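Phosphoserine aminotransferase (Bacillus alcalophilus, PDB 1W23) catalyses the reversible, pyridoxal 5'-phosphate-dependent transamination that converts 3-phosphohydroxypyruvate to phosphoserine in the second step of L-serine biosynthesis. Local coordinates at residues L251-I254 with K255-G259; L352-Q355 with F356-A360. One frame throughout, in Å; residues are numbered along the deposited sequence.

Contact 1: L251-I254 with K255-G259; sequences LDWI and KDLGG. With MG (magnesium ion), chain D.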
# COMPACT_ATOMS: atom_id res chain seq x y z
N LEU A 251 -4.42 0.84 17.38
CA LEU A 251 -3.98 1.86 18.35
C LEU A 251 -5.04 2.08 19.44
O LEU A 251 -4.69 2.30 20.61
CB LEU A 251 -3.68 3.18 17.63
CG LEU A 251 -2.54 3.16 16.62
CD1 LEU A 251 -2.57 4.44 15.79
CD2 LEU A 251 -1.22 3.01 17.34
N ASP A 252 -6.31 2.03 19.10
CA ASP A 252 -7.38 2.14 20.12
C ASP A 252 -7.23 1.00 21.13
O ASP A 252 -7.41 1.24 22.34
CB ASP A 252 -8.76 2.10 19.49
CG ASP A 252 -9.43 3.43 19.23
OD1 ASP A 252 -9.19 4.36 20.02
OD2 ASP A 252 -10.19 3.50 18.25
N TRP A 253 -6.92 -0.19 20.69
CA TRP A 253 -6.71 -1.33 21.61
C TRP A 253 -5.48 -1.11 22.47
O TRP A 253 -5.54 -1.35 23.70
CB TRP A 253 -6.62 -2.62 20.77
CG TRP A 253 -6.17 -3.79 21.56
CD1 TRP A 253 -6.93 -4.59 22.35
CD2 TRP A 253 -4.83 -4.30 21.63
NE1 TRP A 253 -6.16 -5.58 22.93
CE2 TRP A 253 -4.86 -5.42 22.49
CE3 TRP A 253 -3.60 -3.98 21.07
CZ2 TRP A 253 -3.74 -6.19 22.80
CZ3 TRP A 253 -2.48 -4.72 21.36
CH2 TRP A 253 -2.56 -5.81 22.22
N ILE A 254 -4.36 -0.65 21.92
CA ILE A 254 -3.20 -0.37 22.74
C ILE A 254 -3.56 0.60 23.85
O ILE A 254 -3.17 0.44 25.00
CB ILE A 254 -1.99 0.11 21.90
CG1 ILE A 254 -1.56 -0.94 20.86
CG2 ILE A 254 -0.83 0.49 22.80
CD1 ILE A 254 -0.47 -0.44 19.91
N LYS A 255 -4.25 1.69 23.47
CA LYS A 255 -4.65 2.69 24.45
C LYS A 255 -5.55 2.06 25.51
O LYS A 255 -5.36 2.33 26.72
CB LYS A 255 -5.37 3.86 23.72
CG LYS A 255 -5.89 4.91 24.71
CD LYS A 255 -6.39 6.16 24.03
CE LYS A 255 -7.02 7.14 24.99
NZ LYS A 255 -7.40 8.40 24.28
N ASP A 256 -6.54 1.27 25.12
CA ASP A 256 -7.50 0.69 26.07
C ASP A 256 -6.79 -0.16 27.10
O ASP A 256 -7.21 -0.20 28.25
CB ASP A 256 -8.51 -0.15 25.28
CG ASP A 256 -9.54 0.68 24.49
OD1 ASP A 256 -9.59 1.90 24.69
OD2 ASP A 256 -10.24 0.04 23.69
N LEU A 257 -5.70 -0.85 26.73
CA LEU A 257 -5.00 -1.76 27.63
C LEU A 257 -3.99 -1.03 28.51
O LEU A 257 -3.35 -1.67 29.35
CB LEU A 257 -4.42 -2.93 26.81
CG LEU A 257 -5.47 -4.06 26.63
CD1 LEU A 257 -6.70 -3.69 25.81
CD2 LEU A 257 -4.74 -5.24 26.04
N GLY A 258 -3.84 0.30 28.35
CA GLY A 258 -2.98 1.08 29.22
C GLY A 258 -1.77 1.70 28.52
O GLY A 258 -0.86 2.19 29.19
N GLY A 259 -1.74 1.71 27.21
CA GLY A 259 -0.71 2.41 26.51
C GLY A 259 0.63 1.70 26.50
O GLY A 259 0.75 0.51 26.75
MG MG D . -10.67 3.38 23.94
O HOH W 1 -9.00 3.71 22.70
O HOH W 2 -1.37 -1.51 26.18
O HOH W 3 -11.43 2.10 22.60
O HOH W 4 -9.88 4.61 25.44
O HOH W 5 -11.63 4.97 23.07
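A Schellman motif ends helix 241-256: the carbonyl of I254 accepts G259 N at 2.9 Å (I254 O to G259 N), while G258 N turns back to K255 O. G258 can adopt the required positive phi (114°) because it has no CB to press on the preceding carbonyl. Two residues back from I254, D252 O takes the amide of D256 at 2.9 Å (D252 O to D256 N). D256 OD1 binds a hydrated magnesium ion directly at 2.0 Å; D252 stands in the second shell, where water 1, a ligand of the ion, donates to D252 O and, at 2.8 Å, to D252 OD1. Water 3, also on the metal, donates to D256 OD2. The other oxygen of D252 is paired with R21, and K255 reaches E59 on helix 44-61, so this face of the helix is tied into the fold. On another face, with CG anti to the backbone N (chi1 169°), the W253 indole stands out from the helix, leaning toward its C-terminal end, and L257, which has two conformers, reaches back to it; in one, CD2 lies obliquely 3.4 Å from W253 NE1. Replacing W253 by an alanine is likely to open a gap beside P15 and, in this conformer, to leave the L257 methyls without their aromatic neighbour.

Contact 2: L352-Q355 with F356-A360; sequences LMIQ and FKENA
With chi1 at -69°, I354 holds CG2 anti to its backbone N, while E358, chi1 -68°, sends CG back toward the preceding turn; the two side chains then run alongside each other, pointing the same way. The methyl I354 CG2 lies 3.4 Å from E358 OE1, and the aliphatic part of the glutamate covers the backbone, E358 CG being 3.2 Å from I354 O. A long chain with a charged end suits this exposed turn, since its methylenes can pack while the carboxylate stays at the surface. The neighbouring pair crosses instead: N359 brings its amide nitrogen to the flank of the extended glutamine, N359 ND2 standing 3.3 Å from Q355 CG, with the two amide planes 48° apart. These are the last two turns or so of the C-terminal helix 343-359. Its backbone ladder runs from F356 N to L352 O (2.9 Å) through E358 N to I354 O (2.9 Å) and on to N359 N with Q355 O (2.9 Å), the last one more bent. M353 O is gripped twice, by K357 N at 3.1 Å and by the hydroxyl of Y285. Apolar residues occupy the inner face: F356 meets the ring of F312 edge-to-face, L352 packs on F312 and A316 of helix 306-318, and M353 lies on T277 and I278 of helix 259-279.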
# COMPACT_ATOMS: atom_id res chain seq x y z
N LEU A 352 5.31 -26.96 24.84
CA LEU A 352 5.83 -27.72 23.71
C LEU A 352 7.32 -27.94 23.86
O LEU A 352 7.83 -29.05 23.65
CB LEU A 352 5.54 -26.93 22.42
CG LEU A 352 6.12 -27.47 21.12
CD1 LEU A 352 5.15 -28.41 20.42
CD2 LEU A 352 6.37 -26.40 20.06
N MET A 353 8.03 -26.87 24.18
CA MET A 353 9.48 -26.93 24.30
C MET A 353 9.93 -27.89 25.41
O MET A 353 10.90 -28.67 25.26
CB MET A 353 10.08 -25.54 24.52
CG MET A 353 10.00 -24.67 23.26
SD MET A 353 10.44 -22.95 23.47
CE MET A 353 12.26 -23.06 23.60
N ILE A 354 9.27 -27.84 26.56
CA ILE A 354 9.62 -28.71 27.68
C ILE A 354 9.36 -30.16 27.30
O ILE A 354 10.19 -31.04 27.52
CB ILE A 354 8.89 -28.29 28.96
CG1 ILE A 354 9.41 -26.95 29.46
CG2 ILE A 354 9.03 -29.39 30.05
CD1 ILE A 354 8.59 -26.34 30.55
N GLN A 355 8.19 -30.41 26.72
CA GLN A 355 7.84 -31.78 26.36
C GLN A 355 8.78 -32.33 25.30
O GLN A 355 9.22 -33.50 25.39
CB GLN A 355 6.36 -31.85 25.92
CG GLN A 355 5.89 -33.25 25.46
CD GLN A 355 4.48 -33.27 24.87
OE1 GLN A 355 3.51 -32.68 25.35
NE2 GLN A 355 4.33 -33.92 23.73
N PHE A 356 9.14 -31.52 24.32
CA PHE A 356 10.03 -32.03 23.24
C PHE A 356 11.39 -32.38 23.83
O PHE A 356 11.98 -33.40 23.49
CB PHE A 356 10.12 -30.97 22.12
CG PHE A 356 10.87 -31.49 20.92
CD1 PHE A 356 10.19 -32.20 19.94
CD2 PHE A 356 12.23 -31.29 20.83
CE1 PHE A 356 10.92 -32.73 18.89
CE2 PHE A 356 12.95 -31.80 19.75
CZ PHE A 356 12.30 -32.52 18.79
N LYS A 357 11.92 -31.54 24.71
CA LYS A 357 13.18 -31.81 25.39
C LYS A 357 13.11 -33.08 26.20
O LYS A 357 14.00 -33.94 26.12
CB LYS A 357 13.52 -30.61 26.29
CG LYS A 357 14.75 -30.76 27.16
CD LYS A 357 14.83 -29.59 28.13
CE LYS A 357 13.85 -29.63 29.34
NZ LYS A 357 14.06 -28.54 30.33
N GLU A 358 12.04 -33.19 27.01
CA GLU A 358 11.96 -34.38 27.87
C GLU A 358 11.79 -35.65 27.08
O GLU A 358 12.17 -36.76 27.56
CB GLU A 358 10.75 -34.20 28.81
CG GLU A 358 10.95 -33.09 29.83
CD GLU A 358 9.83 -32.84 30.79
OE1 GLU A 358 10.13 -32.14 31.79
OE2 GLU A 358 8.69 -33.35 30.60
N ASN A 359 11.21 -35.61 25.87
CA ASN A 359 10.92 -36.82 25.10
C ASN A 359 12.04 -37.10 24.10
O ASN A 359 12.07 -38.16 23.45
CB ASN A 359 9.60 -36.69 24.37
CG ASN A 359 8.39 -36.69 25.30
OD1 ASN A 359 8.51 -37.06 26.48
ND2 ASN A 359 7.22 -36.24 24.76
N ALA A 360 13.03 -36.24 23.96
CA ALA A 360 14.12 -36.46 23.04
C ALA A 360 15.06 -37.58 23.47
O ALA A 360 15.22 -37.98 24.62
CB ALA A 360 14.87 -35.15 22.87
OXT ALA A 360 15.68 -38.17 22.58

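Both contacts are local, each lying within a single run of chain, so neither closes a long loop. They stand in series, without nesting or crossing: contact 1 is complete at residue 259, and contact 2 opens at 352. Contact 1 ends helix 241-256, which packs against helix 44-61, and hands the chain at once to the long helix 259-279. The chain then passes through short strands and helix 306-318 before helix 343-359, whose final turns make contact 2. The two are well separated, about 36 Å between centres and 22 Å between nearest atoms, yet helix 259-279 connects them: it starts at contact 1 and near its far end meets M353 of contact 2.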